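Local coordinates for putative secreted protein (Streptomyces coelicolor A3, PDB 2QF9) that is of unknown function but, as a putative secreted DUF305 protein of the ferritin clan, folds into a bundle of long helices and pairs with a second copy, at residues A5-A8 with D9-F12; V39-L42 with A43-A47; S71-P74 with M75-M78. All blocks are in the same frame, centred on the assembly; numbering follows the deposited sequence.

How the contacts relate
The three contacts are local, each within one continuous run of chain, and together they sample a helix start, the early turns of a second helix and a connecting turn of the same helical bundle. Contacts 1 and 3 are neighbours on one side of the chain's centre, their centres 9 Å apart, and they touch: the indole of Trp77 packs on Ala8 and Phe12, with Phe12 CD1 lying 3.7 Å from Trp77 CH2. Contact 2 sits on the opposite side, its centre about 29 Å from that of contact 1 and 30 Å from that of contact 3. It alone meets the second subunit, and a bound 1,2-ethanediol, probably from the crystallisation liquor, lies about 6 Å from the Tyr44 side chain.

Contact 1: residues A5-A8 with D9-F12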
ATOM      1  N   ALA A   5     -18.842  -2.607 -16.895  1.00 29.76           N
ATOM      2  CA  ALA A   5     -18.843  -1.737 -15.722  1.00 29.69           C
ATOM      3  C   ALA A   5     -19.722  -2.272 -14.584  1.00 29.41           C
ATOM      4  O   ALA A   5     -19.429  -2.040 -13.409  1.00 29.36           O
ATOM      5  CB  ALA A   5     -19.263  -0.322 -16.110  1.00 30.10           C
ATOM      6  N   ASP A   6     -20.792  -2.987 -14.935  1.00 28.50           N
ATOM      7  CA  ASP A   6     -21.754  -3.458 -13.936  1.00 27.86           C
ATOM      8  C   ASP A   6     -21.538  -4.927 -13.531  1.00 26.31           C
ATOM      9  O   ASP A   6     -22.396  -5.549 -12.884  1.00 26.67           O
ATOM     10  CB  ASP A   6     -23.202  -3.189 -14.395  1.00 28.58           C
ATOM     11  CG  ASP A   6     -23.594  -3.962 -15.669  1.00 31.25           C
ATOM     12  OD1 ASP A   6     -22.707  -4.495 -16.390  1.00 32.62           O
ATOM     13  OD2 ASP A   6     -24.818  -4.025 -15.949  1.00 33.61           O
ATOM     14  N   SER A   7     -20.386  -5.474 -13.907  1.00 24.24           N
ATOM     15  CA  SER A   7     -20.088  -6.862 -13.608  1.00 21.96           C
ATOM     16  C   SER A   7     -19.752  -7.012 -12.119  1.00 20.15           C
ATOM     17  O   SER A   7     -19.464  -6.024 -11.421  1.00 19.21           O
ATOM     18  CB  SER A   7     -18.931  -7.371 -14.468  1.00 21.75           C
ATOM     19  OG  SER A   7     -17.714  -6.740 -14.098  1.00 20.73           O
ATOM     20  N   ALA A   8     -19.822  -8.249 -11.647  1.00 18.53           N
ATOM     21  CA  ALA A   8     -19.325  -8.614 -10.314  1.00 16.94           C
ATOM     22  C   ALA A   8     -17.825  -8.296 -10.193  1.00 16.58           C
ATOM     23  O   ALA A   8     -17.362  -7.832  -9.156  1.00 15.80           O
ATOM     24  CB  ALA A   8     -19.561 -10.102 -10.075  1.00 17.68           C
ATOM     25  N   ASP A   9     -17.066  -8.589 -11.250  1.00 15.63           N
ATOM     26  CA  ASP A   9     -15.628  -8.330 -11.236  1.00 15.48           C
ATOM     27  C   ASP A   9     -15.353  -6.847 -11.001  1.00 14.66           C
ATOM     28  O   ASP A   9     -14.530  -6.497 -10.149  1.00 14.38           O
ATOM     29  CB  ASP A   9     -14.998  -8.814 -12.534  1.00 15.70           C
ATOM     30  CG  ASP A   9     -15.259 -10.297 -12.771  1.00 17.21           C
ATOM     31  OD1 ASP A   9     -14.698 -11.113 -12.033  1.00 20.11           O
ATOM     32  OD2 ASP A   9     -16.035 -10.629 -13.690  1.00 24.29           O
ATOM     33  N   ALA A  10     -16.057  -5.979 -11.725  1.00 14.01           N
ATOM     34  CA  ALA A  10     -15.837  -4.542 -11.564  1.00 13.57           C
ATOM     35  C   ALA A  10     -16.321  -4.056 -10.201  1.00 13.32           C
ATOM     36  O   ALA A  10     -15.635  -3.291  -9.536  1.00 12.84           O
ATOM     37  CB  ALA A  10     -16.500  -3.743 -12.689  1.00 14.44           C
ATOM     38  N   GLY A  11     -17.519  -4.482  -9.810  1.00 12.58           N
ATOM     39  CA  GLY A  11     -18.127  -4.011  -8.557  1.00 12.72           C
ATOM     40  C   GLY A  11     -17.315  -4.435  -7.349  1.00 12.27           C
ATOM     41  O   GLY A  11     -17.099  -3.634  -6.438  1.00 12.28           O
ATOM     42  N   PHE A  12     -16.857  -5.682  -7.338  1.00 12.19           N
ATOM     43  CA  PHE A  12     -16.036  -6.151  -6.222  1.00 12.39           C
ATOM     44  C   PHE A  12     -14.729  -5.365  -6.152  1.00 12.46           C
ATOM     45  O   PHE A  12     -14.334  -4.928  -5.073  1.00 12.24           O
ATOM     46  CB  PHE A  12     -15.773  -7.659  -6.281  1.00 12.53           C
ATOM     47  CG  PHE A  12     -14.872  -8.157  -5.179  1.00 12.05           C
ATOM     48  CD1 PHE A  12     -15.368  -8.356  -3.884  1.00 10.92           C
ATOM     49  CD2 PHE A  12     -13.518  -8.401  -5.442  1.00 11.96           C
ATOM     50  CE1 PHE A  12     -14.516  -8.832  -2.869  1.00  9.95           C
ATOM     51  CE2 PHE A  12     -12.652  -8.863  -4.448  1.00 11.78           C
ATOM     52  CZ  PHE A  12     -13.152  -9.083  -3.149  1.00  9.51           C
TER
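Ser7 caps the first turn of helix 8-31: its OG accepts the backbone N-H of Ala10, with OG and N 3.0 Å apart and the N-H directed nearly straight at the oxygen (163°). This is the classical serine N-cap, in which a side chain takes over the role of the carbonyl that the first turn lacks. The hydroxyl reaches the spot because chi1 of 68° sets OG between the backbone N and the carbonyl carbon, folding it back over the helix start. OG is also hydrogen-bonded to Ala4 O, so the cap is tied to the incoming chain as well as to the helix.

Ordinary helical bonding begins at once behind the cap. Gly11 N donates to Ser7 O at 3.0 Å and Phe12 N to Ala8 O at 2.9 Å, so the N-H groups of Ala10, Gly11 and Phe12 are all used. Beside them the methyl of Ala10 fills the bend of the chain, where CB lies 3.5 Å from both Ala5 O and Ser7 OG.

The outer shell fixes the turn in the fold. Asp9, whose CB passes 3.8 Å from Ser7 OG, sends its carboxylate to the loop between helices 109-137 and 141-167, where Thr139 and the backbone N of Val140 bind it near the Cys134-Cys138 disulfide. Phe12 carries its ring away from the cap to pack against Cys134, Ala147 and Met150, while its CB remains 3.3 Å from Ala8 O.

Contact 2: residues V39-L42 with A43-A47; sequences VRRL and AYDIA
Arg41 and Asp45, one helical turn apart on helix 37-63, join in a salt bridge of the i to i+4 kind. Arg41 NH2 lies 2.8 Å from Asp45 OD1, and Arg41 NE donates to Asp45 OD2 at 3.1 Å while sitting almost equally far from Asp45 OD1, at 3.0 Å. The groups are not coplanar: their planes stand 73° apart, and although OD2 lies in the guanidinium plane, NE approaches it on the syn side from 31° out of the carboxylate plane. Arg41 CG stands anti to the backbone N, and the chain then bends at chi2 (66°), turning the guanidinium back toward the next turn. A water donates to Asp45 OD2 at 2.6 Å and shares, weakly, the N-H of Arg41 NE.

Tyr44 flanks the bridge, its CD2 3.8 Å above the centre of the Arg41 guanidinium plane. Its hydroxyl is engaged across the subunit interface by Glu25 of the second subunit, and its ring meets Tyr28 of that subunit edge-to-face. Arg40 likewise binds Asp32 of the second subunit and, within its own chain, Arg31 O.

Underneath, the backbone follows the alpha-helical pattern: the carbonyls of Val39, Arg40, Arg41 and Leu42 accept from the N-H groups of Ala43, Tyr44, Asp45 and Ile46. On the inward side Leu42 CD1 touches Ile46 CD1 at 3.7 Å, and both side chains pack on helices 109-137 and 141-167. The contact thus divides its chemistry by side: apolar groups are turned into the bundle, an ion pair lies along the exposed surface, and Arg40 and Tyr44 supply polar bonds across the subunit interface.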
ATOM      1  N   VAL A  39       0.304  -5.589  18.365  1.00 11.80           N
ATOM      2  CA  VAL A  39      -0.734  -4.843  17.626  1.00 11.45           C
ATOM      3  C   VAL A  39      -0.109  -3.981  16.528  1.00 11.47           C
ATOM      4  O   VAL A  39      -0.627  -3.942  15.406  1.00 10.91           O
ATOM      5  CB  VAL A  39      -1.640  -4.025  18.589  1.00 11.76           C
ATOM      6  CG1 VAL A  39      -2.561  -3.072  17.819  1.00 11.46           C
ATOM      7  CG2 VAL A  39      -2.453  -4.993  19.451  1.00 11.69           C
ATOM      8  N   ARG A  40       1.019  -3.331  16.816  1.00 10.34           N
ATOM      9  CA  ARG A  40       1.707  -2.575  15.756  1.00 11.42           C
ATOM     10  C   ARG A  40       2.121  -3.459  14.582  1.00 11.53           C
ATOM     11  O   ARG A  40       1.993  -3.026  13.419  1.00 10.84           O
ATOM     12  CB  ARG A  40       2.912  -1.795  16.304  1.00 11.74           C
ATOM     13  CG  ARG A  40       2.498  -0.524  17.060  1.00 12.18           C
ATOM     14  CD  ARG A  40       3.671   0.172  17.728  1.00 13.17           C
ATOM     15  NE  ARG A  40       4.888   0.228  16.904  1.00 23.32           N
ATOM     16  CZ  ARG A  40       5.143   1.175  16.001  1.00 22.59           C
ATOM     17  NH1 ARG A  40       4.282   2.162  15.780  1.00 25.63           N
ATOM     18  NH2 ARG A  40       6.268   1.142  15.327  1.00 25.03           N
ATOM     19  N   ARG A  41       2.577  -4.684  14.878  1.00 11.37           N
ATOM     20  CA  ARG A  41       3.000  -5.621  13.819  1.00 12.53           C
ATOM     21  C   ARG A  41       1.788  -6.071  13.009  1.00 12.17           C
ATOM     22  O   ARG A  41       1.848  -6.121  11.778  1.00 11.65           O
ATOM     23  CB  ARG A  41       3.764  -6.837  14.362  1.00 12.95           C
ATOM     24  CG  ARG A  41       4.120  -7.856  13.285  1.00 16.87           C
ATOM     25  CD  ARG A  41       5.127  -7.300  12.282  1.00 24.09           C
ATOM     26  NE  ARG A  41       5.101  -8.006  10.995  1.00 29.22           N
ATOM     27  CZ  ARG A  41       6.050  -7.939  10.056  1.00 30.40           C
ATOM     28  NH1 ARG A  41       7.157  -7.214  10.239  1.00 32.16           N
ATOM     29  NH2 ARG A  41       5.896  -8.611   8.921  1.00 31.03           N
ATOM     30  N   LEU A  42       0.693  -6.405  13.700  1.00 11.50           N
ATOM     31  CA  LEU A  42      -0.521  -6.811  13.007  1.00 11.87           C
ATOM     32  C   LEU A  42      -0.994  -5.686  12.083  1.00 11.41           C
ATOM     33  O   LEU A  42      -1.308  -5.932  10.894  1.00 11.59           O
ATOM     34  CB  LEU A  42      -1.617  -7.170  14.014  1.00 11.13           C
ATOM     35  CG  LEU A  42      -3.017  -7.430  13.435  1.00 13.18           C
ATOM     36  CD1 LEU A  42      -3.025  -8.613  12.420  1.00 15.71           C
ATOM     37  CD2 LEU A  42      -4.029  -7.604  14.576  1.00 13.78           C
ATOM     38  N   ALA A  43      -1.036  -4.461  12.625  1.00 10.56           N
ATOM     39  CA  ALA A  43      -1.490  -3.292  11.857  1.00 10.79           C
ATOM     40  C   ALA A  43      -0.604  -3.081  10.623  1.00 10.33           C
ATOM     41  O   ALA A  43      -1.095  -2.808   9.540  1.00 10.36           O
ATOM     42  CB  ALA A  43      -1.518  -2.043  12.742  1.00 10.69           C
ATOM     43  N   TYR A  44       0.698  -3.274  10.783  1.00 10.29           N
ATOM     44  CA  TYR A  44       1.629  -3.147   9.654  1.00 10.81           C
ATOM     45  C   TYR A  44       1.322  -4.211   8.587  1.00 11.34           C
ATOM     46  O   TYR A  44       1.248  -3.899   7.397  1.00 11.06           O
ATOM     47  CB  TYR A  44       3.072  -3.270  10.161  1.00 11.59           C
ATOM     48  CG  TYR A  44       4.124  -3.390   9.093  1.00 12.81           C
ATOM     49  CD1 TYR A  44       4.677  -2.253   8.497  1.00 16.41           C
ATOM     50  CD2 TYR A  44       4.589  -4.644   8.689  1.00 14.88           C
ATOM     51  CE1 TYR A  44       5.661  -2.366   7.516  1.00 17.07           C
ATOM     52  CE2 TYR A  44       5.571  -4.767   7.706  1.00 16.28           C
ATOM     53  CZ  TYR A  44       6.099  -3.619   7.134  1.00 16.46           C
ATOM     54  OH  TYR A  44       7.079  -3.733   6.165  1.00 18.38           O
ATOM     55  N   ASP A  45       1.153  -5.462   9.019  1.00 10.98           N
ATOM     56  CA  ASP A  45       0.820  -6.557   8.094  1.00 11.46           C
ATOM     57  C   ASP A  45      -0.503  -6.351   7.342  1.00 11.73           C
ATOM     58  O   ASP A  45      -0.578  -6.542   6.128  1.00 11.06           O
ATOM     59  CB  ASP A  45       0.834  -7.906   8.811  1.00 11.93           C
ATOM     60  CG  ASP A  45       2.260  -8.335   9.224  1.00 13.84           C
ATOM     61  OD1 ASP A  45       3.241  -7.851   8.636  1.00 16.97           O
ATOM     62  OD2 ASP A  45       2.391  -9.174  10.126  1.00 17.03           O
ATOM     63  N   ILE A  46      -1.530  -5.930   8.064  1.00 10.85           N
ATOM     64  CA  ILE A  46      -2.801  -5.617   7.422  1.00 11.03           C
ATOM     65  C   ILE A  46      -2.656  -4.450   6.438  1.00 10.65           C
ATOM     66  O   ILE A  46      -3.188  -4.514   5.326  1.00 10.98           O
ATOM     67  CB  ILE A  46      -3.899  -5.328   8.473  1.00 11.45           C
ATOM     68  CG1 ILE A  46      -4.229  -6.630   9.208  1.00  9.95           C
ATOM     69  CG2 ILE A  46      -5.167  -4.711   7.805  1.00 12.23           C
ATOM     70  CD1 ILE A  46      -5.191  -6.452  10.394  1.00 10.72           C
ATOM     71  N   ALA A  47      -1.977  -3.372   6.856  1.00 10.10           N
ATOM     72  CA  ALA A  47      -1.752  -2.244   5.953  1.00  9.89           C
ATOM     73  C   ALA A  47      -1.032  -2.688   4.671  1.00  9.92           C
ATOM     74  O   ALA A  47      -1.420  -2.316   3.565  1.00  9.26           O
ATOM     75  CB  ALA A  47      -0.951  -1.130   6.652  1.00 10.09           C
TER
HETATM   76  O   HOH W   1       4.490 -10.702  10.638  1.00 43.09           O

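Contact 3: residues S71-P74 with M75-M78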
ATOM      1  N   SER A  71     -21.755   5.088 -10.168  1.00 32.25           N
ATOM      2  CA  SER A  71     -22.977   5.753  -9.750  1.00 33.13           C
ATOM      3  C   SER A  71     -23.822   4.795  -8.928  1.00 32.71           C
ATOM      4  O   SER A  71     -24.641   5.227  -8.112  1.00 33.38           O
ATOM      5  CB  SER A  71     -23.775   6.226 -10.966  1.00 33.18           C
ATOM      6  OG  SER A  71     -24.782   7.134 -10.560  1.00 34.94           O
ATOM      7  N   ASP A  72     -23.617   3.498  -9.163  1.00 32.38           N
ATOM      8  CA  ASP A  72     -24.310   2.438  -8.433  1.00 31.67           C
ATOM      9  C   ASP A  72     -23.934   2.461  -6.960  1.00 30.85           C
ATOM     10  O   ASP A  72     -22.756   2.640  -6.623  1.00 30.81           O
ATOM     11  CB  ASP A  72     -23.966   1.059  -9.012  1.00 32.00           C
ATOM     12  CG  ASP A  72     -24.687   0.761 -10.317  1.00 33.24           C
ATOM     13  OD1 ASP A  72     -25.613   1.512 -10.692  1.00 34.91           O
ATOM     14  OD2 ASP A  72     -24.324  -0.242 -10.968  1.00 34.67           O
ATOM     15  N   PRO A  73     -24.931   2.297  -6.073  1.00 29.77           N
ATOM     16  CA  PRO A  73     -24.637   2.062  -4.666  1.00 29.07           C
ATOM     17  C   PRO A  73     -23.695   0.861  -4.495  1.00 28.02           C
ATOM     18  O   PRO A  73     -23.775  -0.107  -5.269  1.00 27.70           O
ATOM     19  CB  PRO A  73     -26.013   1.740  -4.071  1.00 29.16           C
ATOM     20  CG  PRO A  73     -26.971   2.421  -4.966  1.00 29.76           C
ATOM     21  CD  PRO A  73     -26.381   2.344  -6.334  1.00 29.87           C
ATOM     22  N   PRO A  74     -22.781   0.934  -3.508  1.00 27.08           N
ATOM     23  CA  PRO A  74     -21.971  -0.224  -3.151  1.00 26.13           C
ATOM     24  C   PRO A  74     -22.838  -1.464  -2.964  1.00 25.40           C
ATOM     25  O   PRO A  74     -23.973  -1.365  -2.469  1.00 24.77           O
ATOM     26  CB  PRO A  74     -21.341   0.190  -1.816  1.00 26.58           C
ATOM     27  CG  PRO A  74     -21.230   1.665  -1.913  1.00 26.55           C
ATOM     28  CD  PRO A  74     -22.454   2.114  -2.686  1.00 27.45           C
HETATM   29  N   MSE A  75     -22.301  -2.605  -3.394  1.00 23.75           N
HETATM   30  CA  MSE A  75     -22.904  -3.930  -3.203  1.00 23.25           C
HETATM   31  C   MSE A  75     -24.047  -4.207  -4.182  1.00 21.71           C
HETATM   32  O   MSE A  75     -24.698  -5.246  -4.095  1.00 21.07           O
HETATM   33  CB  MSE A  75     -23.361  -4.120  -1.747  1.00 23.63           C
HETATM   34  CG  MSE A  75     -22.245  -3.820  -0.739  1.00 26.73           C
HETATM   35 SE   MSE A  75     -20.822  -5.133  -0.971  1.00 31.82          SE
HETATM   36  CE  MSE A  75     -21.689  -6.528   0.087  1.00 30.90           C
ATOM     37  N   THR A  76     -24.286  -3.287  -5.119  1.00 20.86           N
ATOM     38  CA  THR A  76     -25.324  -3.522  -6.150  1.00 20.36           C
ATOM     39  C   THR A  76     -25.034  -4.823  -6.909  1.00 19.89           C
ATOM     40  O   THR A  76     -25.948  -5.597  -7.212  1.00 18.96           O
ATOM     41  CB  THR A  76     -25.472  -2.320  -7.109  1.00 20.39           C
ATOM     42  OG1 THR A  76     -25.932  -1.183  -6.366  1.00 20.88           O
ATOM     43  CG2 THR A  76     -26.491  -2.611  -8.227  1.00 20.37           C
ATOM     44  N   TRP A  77     -23.748  -5.076  -7.167  1.00 19.57           N
ATOM     45  CA  TRP A  77     -23.279  -6.273  -7.879  1.00 20.00           C
ATOM     46  C   TRP A  77     -23.586  -7.577  -7.123  1.00 21.20           C
ATOM     47  O   TRP A  77     -23.567  -8.665  -7.711  1.00 21.15           O
ATOM     48  CB  TRP A  77     -21.770  -6.149  -8.186  1.00 19.17           C
ATOM     49  CG  TRP A  77     -20.926  -6.111  -6.927  1.00 18.11           C
ATOM     50  CD1 TRP A  77     -20.597  -5.002  -6.191  1.00 17.23           C
ATOM     51  CD2 TRP A  77     -20.344  -7.237  -6.241  1.00 17.49           C
ATOM     52  NE1 TRP A  77     -19.829  -5.367  -5.100  1.00 15.48           N
ATOM     53  CE2 TRP A  77     -19.663  -6.730  -5.104  1.00 17.52           C
ATOM     54  CE3 TRP A  77     -20.317  -8.624  -6.485  1.00 17.43           C
ATOM     55  CZ2 TRP A  77     -18.969  -7.562  -4.205  1.00 16.26           C
ATOM     56  CZ3 TRP A  77     -19.623  -9.463  -5.586  1.00 16.94           C
ATOM     57  CH2 TRP A  77     -18.949  -8.916  -4.464  1.00 17.86           C
HETATM   58  N   MSE A  78     -23.846  -7.463  -5.822  1.00 22.50           N
HETATM   59  CA  MSE A  78     -24.312  -8.586  -5.009  1.00 25.69           C
HETATM   60  C   MSE A  78     -25.835  -8.619  -4.819  1.00 25.90           C
HETATM   61  O   MSE A  78     -26.348  -9.468  -4.088  1.00 26.74           O
HETATM   62  CB  MSE A  78     -23.623  -8.576  -3.645  1.00 25.31           C
HETATM   63  CG  MSE A  78     -22.382  -9.416  -3.627  1.00 27.93           C
HETATM   64 SE   MSE A  78     -21.512  -9.338  -1.887  1.00 29.63          SE
HETATM   65  CE  MSE A  78     -22.434 -10.786  -0.993  1.00 28.61           C
TER
HETATM   66  O   HOH W   2     -22.160  -2.376  -7.295  1.00 23.64           O
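Thr76 crosses the ring of Pro73 at a slant, its OG1 3.6 Å from Pro73 CD, at the close of a type II beta turn that runs from Pro73 to Thr76. The hydroxyl also donates to Pro73 O at 2.6 Å, while Thr76 N supplies the turn's own hydrogen bond to the same oxygen, longer at 3.2 Å and bent to 148°. Both donors come from the same face of the carbonyl plane, so Thr76 grips this one acceptor with its backbone and its side chain together. A chi1 of -64° makes this possible by placing OG1 beside the backbone N and CG2 anti to it.

Pro74 and selenomethionine Met75 form the corners of the turn. Met75 has a positive phi (78°), as the third position of a type II turn commonly does, and its CG rests 4.2 Å from Pro74 CB. From there the selenium-bearing chain bends at chi2 and chi3 and buries its end among Met80, Met92, Pro93 and, on helix 109-137, His129 and Met130.

The chain then passes into the 3-10 segment 76-78, where Met78 N bonds to Met75 O. Asp15 of helix 8-31 ties this turn to the bundle, since its OD2 accepts from both Met75 N and the indole N-H of Trp77. Across one face of that indole lies the side chain of selenomethionine Met78, its CG 3.4 Å above the ring plane and offset toward the rim. A water links the turn to the residue that follows it, accepting from Trp77 N at 3.1 Å and donating weakly to Pro73 O.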